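PDB 6ED2: glycosyl hydrolase family 2, TIM barrel domain protein from Faecalibacterium prausnitzii A2-165, which probably hydrolyses beta-glucuronides, as a gut bacterial beta-glucuronidase of glycosyl hydrolase family 2. Local coordinates for residues A[334-345]-A[362-372]. Sequence-based numbering, arbitrary orientation.
Sequences LPTVKRDFELMK and EIYQMADEEGF
Phe341 projects from helix 334-345 as a knob into a hole formed by Ile363, Met366, Ala367 and Glu370. Met366 lies over one face of its ring, with CG 3.5 Å from the ring centroid in a CH-pi contact. The sulfur of Met366 sits obliquely to the same ring, a Met-aromatic contact. The thioether reaches this place because CG is anti to the backbone N (chi1 175°) and the chain then bends. The methyl CE of Met344 covers the opposite face, so the ring is sandwiched between two methionines. The outer end of the ring meets helix backbone, with CZ 3.5 Å from Ile363 O. An edge of Phe341 points at the face of Phe372 in a T-shaped stack, planes at 88°. Phe372 also packs through CZ against Met344 CB at 3.6 Å, and Lys345 CG touches its edge. An alanine in place of Phe341 would probably leave the hole unfilled and Met366 and Phe372 without their aromatic partner. Towards the start of both helices, Val337 CG2 rests on Ile363 CG1 at 3.9 Å.

A salt-bridge network borders this apolar core. Lys345 NZ binds Glu370 OE1 at 3.0 Å, from above the carboxylate plane, and also pairs with Glu342 OE2. One water accepts from Lys338 NZ and donates to Glu342 OE2 and, weakly, to Glu370 OE2. Lys338 NZ also bonds Ser70 O of a second subunit, which places this border at a subunit interface.

The helices run in the same general direction, their axes crossing at -36°. They are successive outer helices of the TIM barrel, joined through strand 351-353. Phe352 on that strand packs against Met344 and Ile363, while Ala367 touches Ile374 of strand 373-377.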
ATOM      1  N   LEU A 334     -11.023  24.214   8.740  1.00 23.16           N
ATOM      2  CA  LEU A 334     -11.202  24.985   7.520  1.00 21.18           C
ATOM      3  C   LEU A 334     -10.230  24.612   6.402  1.00 27.71           C
ATOM      4  O   LEU A 334     -10.625  24.717   5.227  1.00 27.01           O
ATOM      5  CB  LEU A 334     -11.107  26.477   7.857  1.00 23.63           C
ATOM      6  CG  LEU A 334     -12.229  26.939   8.787  1.00 30.98           C
ATOM      7  CD1 LEU A 334     -12.142  28.443   9.097  1.00 21.60           C
ATOM      8  CD2 LEU A 334     -13.589  26.574   8.176  1.00 26.76           C
ATOM      9  N   PRO A 335      -8.976  24.222   6.659  1.00 25.22           N
ATOM     10  CA  PRO A 335      -8.153  23.769   5.521  1.00 26.95           C
ATOM     11  C   PRO A 335      -8.725  22.535   4.849  1.00 25.21           C
ATOM     12  O   PRO A 335      -8.790  22.487   3.612  1.00 20.54           O
ATOM     13  CB  PRO A 335      -6.776  23.518   6.160  1.00 26.51           C
ATOM     14  CG  PRO A 335      -6.736  24.531   7.285  1.00 27.69           C
ATOM     15  CD  PRO A 335      -8.155  24.448   7.863  1.00 21.94           C
ATOM     16  N   THR A 336      -9.172  21.544   5.629  1.00 25.58           N
ATOM     17  CA  THR A 336      -9.817  20.372   5.031  1.00 25.93           C
ATOM     18  C   THR A 336     -11.074  20.768   4.264  1.00 27.67           C
ATOM     19  O   THR A 336     -11.333  20.244   3.171  1.00 23.64           O
ATOM     20  CB  THR A 336     -10.169  19.341   6.103  1.00 31.09           C
ATOM     21  OG1 THR A 336      -9.008  19.019   6.871  1.00 28.91           O
ATOM     22  CG2 THR A 336     -10.711  18.080   5.453  1.00 31.12           C
ATOM     23  N   VAL A 337     -11.858  21.709   4.815  1.00 26.08           N
ATOM     24  CA  VAL A 337     -13.081  22.153   4.148  1.00 24.60           C
ATOM     25  C   VAL A 337     -12.759  22.794   2.802  1.00 27.49           C
ATOM     26  O   VAL A 337     -13.404  22.500   1.781  1.00 25.05           O
ATOM     27  CB  VAL A 337     -13.872  23.112   5.057  1.00 29.77           C
ATOM     28  CG1 VAL A 337     -15.053  23.696   4.301  1.00 24.10           C
ATOM     29  CG2 VAL A 337     -14.356  22.379   6.328  1.00 25.30           C
ATOM     30  N   LYS A 338     -11.754  23.678   2.774  1.00 25.23           N
ATOM     31  CA  LYS A 338     -11.354  24.303   1.516  1.00 22.05           C
ATOM     32  C   LYS A 338     -10.910  23.251   0.510  1.00 22.76           C
ATOM     33  O   LYS A 338     -11.349  23.248  -0.642  1.00 25.79           O
ATOM     34  CB  LYS A 338     -10.233  25.316   1.766  1.00 23.90           C
ATOM     35  CG  LYS A 338      -9.649  25.950   0.496  1.00 23.63           C
ATOM     36  CD  LYS A 338     -10.597  26.983  -0.086  1.00 25.31           C
ATOM     37  CE  LYS A 338     -10.183  27.393  -1.470  1.00 21.97           C
ATOM     38  NZ  LYS A 338     -11.125  28.366  -2.055  1.00 27.10           N
ATOM     39  N   ARG A 339     -10.034  22.342   0.934  1.00 25.03           N
ATOM     40  CA  ARG A 339      -9.573  21.281   0.044  1.00 25.28           C
ATOM     41  C   ARG A 339     -10.746  20.448  -0.474  1.00 23.29           C
ATOM     42  O   ARG A 339     -10.795  20.102  -1.661  1.00 24.19           O
ATOM     43  CB  ARG A 339      -8.556  20.405   0.783  1.00 25.13           C
ATOM     44  CG  ARG A 339      -8.166  19.119   0.072  1.00 26.91           C
ATOM     45  CD  ARG A 339      -7.261  19.374  -1.123  1.00 23.26           C
ATOM     46  NE  ARG A 339      -6.749  18.108  -1.650  1.00 25.71           N
ATOM     47  CZ  ARG A 339      -6.037  17.993  -2.767  1.00 26.22           C
ATOM     48  NH1 ARG A 339      -5.751  19.069  -3.485  1.00 24.14           N
ATOM     49  NH2 ARG A 339      -5.611  16.800  -3.168  1.00 24.29           N
ATOM     50  N   ASP A 340     -11.711  20.134   0.394  1.00 24.13           N
ATOM     51  CA  ASP A 340     -12.845  19.307  -0.037  1.00 27.23           C
ATOM     52  C   ASP A 340     -13.655  20.009  -1.127  1.00 27.96           C
ATOM     53  O   ASP A 340     -14.015  19.395  -2.142  1.00 26.42           O
ATOM     54  CB  ASP A 340     -13.731  18.942   1.162  1.00 26.42           C
ATOM     55  CG  ASP A 340     -13.058  17.944   2.122  1.00 30.48           C
ATOM     56  OD1 ASP A 340     -11.919  17.500   1.836  1.00 34.57           O
ATOM     57  OD2 ASP A 340     -13.654  17.595   3.169  1.00 33.47           O
ATOM     58  N   PHE A 341     -13.906  21.311  -0.966  1.00 25.50           N
ATOM     59  CA  PHE A 341     -14.590  22.050  -2.024  1.00 26.88           C
ATOM     60  C   PHE A 341     -13.750  22.138  -3.300  1.00 28.30           C
ATOM     61  O   PHE A 341     -14.293  22.005  -4.411  1.00 29.14           O
ATOM     62  CB  PHE A 341     -15.004  23.428  -1.511  1.00 23.75           C
ATOM     63  CG  PHE A 341     -16.311  23.400  -0.749  1.00 28.84           C
ATOM     64  CD1 PHE A 341     -17.527  23.605  -1.411  1.00 27.08           C
ATOM     65  CD2 PHE A 341     -16.332  23.109   0.611  1.00 22.64           C
ATOM     66  CE1 PHE A 341     -18.732  23.559  -0.719  1.00 27.45           C
ATOM     67  CE2 PHE A 341     -17.535  23.061   1.313  1.00 25.55           C
ATOM     68  CZ  PHE A 341     -18.739  23.285   0.647  1.00 26.84           C
ATOM     69  N   GLU A 342     -12.432  22.353  -3.177  1.00 25.04           N
ATOM     70  CA  GLU A 342     -11.590  22.329  -4.371  1.00 28.12           C
ATOM     71  C   GLU A 342     -11.703  20.984  -5.095  1.00 23.89           C
ATOM     72  O   GLU A 342     -11.748  20.938  -6.331  1.00 26.57           O
ATOM     73  CB  GLU A 342     -10.128  22.635  -4.013  1.00 26.12           C
ATOM     74  CG  GLU A 342      -9.890  24.078  -3.541  1.00 27.79           C
ATOM     75  CD  GLU A 342     -10.463  25.120  -4.505  1.00 31.89           C
ATOM     76  OE1 GLU A 342      -9.870  25.324  -5.593  1.00 37.11           O
ATOM     77  OE2 GLU A 342     -11.525  25.716  -4.185  1.00 36.89           O
ATOM     78  N   LEU A 343     -11.750  19.885  -4.339  1.00 22.13           N
ATOM     79  CA  LEU A 343     -11.945  18.561  -4.931  1.00 28.68           C
ATOM     80  C   LEU A 343     -13.342  18.408  -5.535  1.00 27.33           C
ATOM     81  O   LEU A 343     -13.496  17.844  -6.624  1.00 28.24           O
ATOM     82  CB  LEU A 343     -11.719  17.477  -3.876  1.00 26.16           C
ATOM     83  CG  LEU A 343     -10.291  17.300  -3.348  1.00 25.15           C
ATOM     84  CD1 LEU A 343     -10.277  16.316  -2.190  1.00 24.79           C
ATOM     85  CD2 LEU A 343      -9.372  16.832  -4.478  1.00 23.37           C
ATOM     86  N   MET A 344     -14.376  18.883  -4.846  1.00 24.18           N
ATOM     87  CA  MET A 344     -15.710  18.749  -5.415  1.00 27.09           C
ATOM     88  C   MET A 344     -15.865  19.606  -6.660  1.00 28.18           C
ATOM     89  O   MET A 344     -16.547  19.195  -7.607  1.00 25.94           O
ATOM     90  CB  MET A 344     -16.775  19.089  -4.370  1.00 27.57           C
ATOM     91  CG  MET A 344     -16.873  18.052  -3.255  1.00 26.84           C
ATOM     92  SD  MET A 344     -18.286  18.307  -2.158  1.00 29.54           S
ATOM     93  CE  MET A 344     -18.023  19.961  -1.510  1.00 25.81           C
ATOM     94  N   LYS A 345     -15.215  20.773  -6.705  1.00 25.94           N
ATOM     95  CA  LYS A 345     -15.220  21.551  -7.945  1.00 29.64           C
ATOM     96  C   LYS A 345     -14.446  20.832  -9.044  1.00 27.79           C
ATOM     97  O   LYS A 345     -14.890  20.760 -10.195  1.00 24.66           O
ATOM     98  CB  LYS A 345     -14.642  22.944  -7.707  1.00 27.39           C
ATOM     99  CG  LYS A 345     -15.524  23.823  -6.838  1.00 30.95           C
ATOM    100  CD  LYS A 345     -14.717  24.848  -6.054  1.00 34.58           C
ATOM    101  CE  LYS A 345     -14.150  25.930  -6.961  1.00 36.01           C
ATOM    102  NZ  LYS A 345     -13.369  26.945  -6.167  1.00 34.91           N
ATOM    103  N   GLU A 362     -19.882  26.626   8.904  1.00 22.40           N
ATOM    104  CA  GLU A 362     -18.854  27.090   7.971  1.00 23.43           C
ATOM    105  C   GLU A 362     -18.880  26.330   6.646  1.00 22.77           C
ATOM    106  O   GLU A 362     -18.541  26.894   5.599  1.00 28.74           O
ATOM    107  CB  GLU A 362     -17.474  26.963   8.632  1.00 23.79           C
ATOM    108  CG  GLU A 362     -17.241  27.976   9.749  1.00 19.92           C
ATOM    109  CD  GLU A 362     -17.794  27.555  11.097  1.00 29.06           C
ATOM    110  OE1 GLU A 362     -18.680  26.653  11.186  1.00 28.24           O
ATOM    111  OE2 GLU A 362     -17.332  28.146  12.093  1.00 31.90           O
ATOM    112  N   ILE A 363     -19.279  25.057   6.659  1.00 26.36           N
ATOM    113  CA  ILE A 363     -19.371  24.302   5.408  1.00 27.57           C
ATOM    114  C   ILE A 363     -20.499  24.840   4.518  1.00 27.18           C
ATOM    115  O   ILE A 363     -20.354  24.912   3.291  1.00 25.97           O
ATOM    116  CB  ILE A 363     -19.531  22.802   5.724  1.00 29.80           C
ATOM    117  CG1 ILE A 363     -18.237  22.273   6.358  1.00 25.82           C
ATOM    118  CG2 ILE A 363     -19.907  21.998   4.470  1.00 24.97           C
ATOM    119  CD1 ILE A 363     -18.382  20.935   7.038  1.00 30.81           C
ATOM    120  N   TYR A 364     -21.639  25.233   5.111  1.00 26.66           N
ATOM    121  CA  TYR A 364     -22.712  25.834   4.315  1.00 26.35           C
ATOM    122  C   TYR A 364     -22.297  27.196   3.789  1.00 28.07           C
ATOM    123  O   TYR A 364     -22.641  27.570   2.655  1.00 24.47           O
ATOM    124  CB  TYR A 364     -24.000  25.994   5.136  1.00 25.46           C
ATOM    125  CG  TYR A 364     -24.510  24.730   5.795  1.00 25.35           C
ATOM    126  CD1 TYR A 364     -25.606  24.041   5.265  1.00 20.30           C
ATOM    127  CD2 TYR A 364     -23.904  24.228   6.948  1.00 20.07           C
ATOM    128  CE1 TYR A 364     -26.084  22.864   5.872  1.00 22.54           C
ATOM    129  CE2 TYR A 364     -24.362  23.065   7.554  1.00 26.12           C
ATOM    130  CZ  TYR A 364     -25.472  22.391   7.015  1.00 24.15           C
ATOM    131  OH  TYR A 364     -25.928  21.239   7.612  1.00 22.36           O
ATOM    132  N   GLN A 365     -21.587  27.966   4.617  1.00 25.92           N
ATOM    133  CA  GLN A 365     -21.117  29.271   4.172  1.00 27.69           C
ATOM    134  C   GLN A 365     -20.225  29.130   2.944  1.00 26.50           C
ATOM    135  O   GLN A 365     -20.320  29.923   1.999  1.00 27.97           O
ATOM    136  CB  GLN A 365     -20.383  29.971   5.316  1.00 28.76           C
ATOM    137  CG  GLN A 365     -21.272  30.231   6.550  1.00 27.77           C
ATOM    138  CD  GLN A 365     -20.469  30.728   7.757  1.00 32.30           C
ATOM    139  OE1 GLN A 365     -19.254  30.923   7.674  1.00 32.84           O
ATOM    140  NE2 GLN A 365     -21.150  30.949   8.872  1.00 30.36           N
ATOM    141  N   MET A 366     -19.378  28.096   2.923  1.00 28.33           N
ATOM    142  CA  MET A 366     -18.521  27.888   1.757  1.00 31.78           C
ATOM    143  C   MET A 366     -19.336  27.421   0.560  1.00 25.93           C
ATOM    144  O   MET A 366     -19.088  27.857  -0.569  1.00 25.57           O
ATOM    145  CB  MET A 366     -17.402  26.884   2.074  1.00 30.22           C
ATOM    146  CG  MET A 366     -16.545  26.533   0.837  1.00 35.59           C
ATOM    147  SD  MET A 366     -14.763  26.260   1.097  1.00 41.19           S
ATOM    148  CE  MET A 366     -14.301  27.873   1.738  1.00 38.08           C
ATOM    149  N   ALA A 367     -20.291  26.507   0.780  1.00 27.43           N
ATOM    150  CA  ALA A 367     -21.215  26.144  -0.299  1.00 26.62           C
ATOM    151  C   ALA A 367     -21.928  27.377  -0.842  1.00 24.41           C
ATOM    152  O   ALA A 367     -22.091  27.519  -2.057  1.00 25.60           O
ATOM    153  CB  ALA A 367     -22.224  25.106   0.186  1.00 24.10           C
ATOM    154  N   ASP A 368     -22.323  28.300   0.044  1.00 22.77           N
ATOM    155  CA  ASP A 368     -22.941  29.545  -0.410  1.00 27.88           C
ATOM    156  C   ASP A 368     -22.035  30.294  -1.376  1.00 30.56           C
ATOM    157  O   ASP A 368     -22.510  30.877  -2.359  1.00 31.09           O
ATOM    158  CB  ASP A 368     -23.275  30.441   0.786  1.00 24.60           C
ATOM    159  CG  ASP A 368     -24.476  29.948   1.587  1.00 30.70           C
ATOM    160  OD1 ASP A 368     -25.158  28.969   1.184  1.00 28.34           O
ATOM    161  OD2 ASP A 368     -24.738  30.544   2.650  1.00 32.20           O
ATOM    162  N   GLU A 369     -20.723  30.290  -1.116  1.00 31.09           N
ATOM    163  CA  GLU A 369     -19.792  31.056  -1.945  1.00 26.77           C
ATOM    164  C   GLU A 369     -19.375  30.300  -3.194  1.00 29.90           C
ATOM    165  O   GLU A 369     -19.110  30.924  -4.228  1.00 33.65           O
ATOM    166  CB  GLU A 369     -18.545  31.427  -1.143  1.00 33.22           C
ATOM    167  CG  GLU A 369     -18.773  32.514  -0.107  1.00 41.38           C
ATOM    168  CD  GLU A 369     -17.514  32.810   0.696  1.00 56.42           C
ATOM    169  OE1 GLU A 369     -16.429  32.324   0.301  1.00 53.85           O
ATOM    170  OE2 GLU A 369     -17.611  33.522   1.721  1.00 66.91           O
ATOM    171  N   GLU A 370     -19.305  28.973  -3.135  1.00 30.35           N
ATOM    172  CA  GLU A 370     -18.906  28.201  -4.306  1.00 30.08           C
ATOM    173  C   GLU A 370     -20.081  27.774  -5.183  1.00 32.42           C
ATOM    174  O   GLU A 370     -19.861  27.140  -6.220  1.00 31.81           O
ATOM    175  CB  GLU A 370     -18.108  26.976  -3.868  1.00 28.31           C
ATOM    176  CG  GLU A 370     -16.913  27.340  -2.985  1.00 33.82           C
ATOM    177  CD  GLU A 370     -15.911  28.258  -3.679  1.00 39.43           C
ATOM    178  OE1 GLU A 370     -15.778  28.212  -4.930  1.00 45.71           O
ATOM    179  OE2 GLU A 370     -15.268  29.052  -2.967  1.00 45.74           O
ATOM    180  N   GLY A 371     -21.316  28.090  -4.801  1.00 29.48           N
ATOM    181  CA  GLY A 371     -22.461  27.694  -5.603  1.00 30.72           C
ATOM    182  C   GLY A 371     -22.698  26.197  -5.631  1.00 31.08           C
ATOM    183  O   GLY A 371     -22.830  25.604  -6.704  1.00 33.93           O
ATOM    184  N   PHE A 372     -22.737  25.575  -4.456  1.00 28.04           N
ATOM    185  CA  PHE A 372     -23.038  24.157  -4.312  1.00 29.48           C
ATOM    186  C   PHE A 372     -24.421  23.994  -3.694  1.00 30.82           C
ATOM    187  O   PHE A 372     -24.855  24.822  -2.894  1.00 27.48           O
ATOM    188  CB  PHE A 372     -21.996  23.448  -3.439  1.00 29.07           C
ATOM    189  CG  PHE A 372     -20.809  22.930  -4.210  1.00 32.15           C
ATOM    190  CD1 PHE A 372     -19.752  23.767  -4.529  1.00 30.60           C
ATOM    191  CD2 PHE A 372     -20.754  21.605  -4.615  1.00 28.94           C
ATOM    192  CE1 PHE A 372     -18.660  23.289  -5.244  1.00 30.40           C
ATOM    193  CE2 PHE A 372     -19.666  21.122  -5.338  1.00 31.68           C
ATOM    194  CZ  PHE A 372     -18.617  21.963  -5.651  1.00 27.59           C
TER
HETATM  195  O   HOH W   1     -13.319  26.893  -2.157  1.00 30.65           O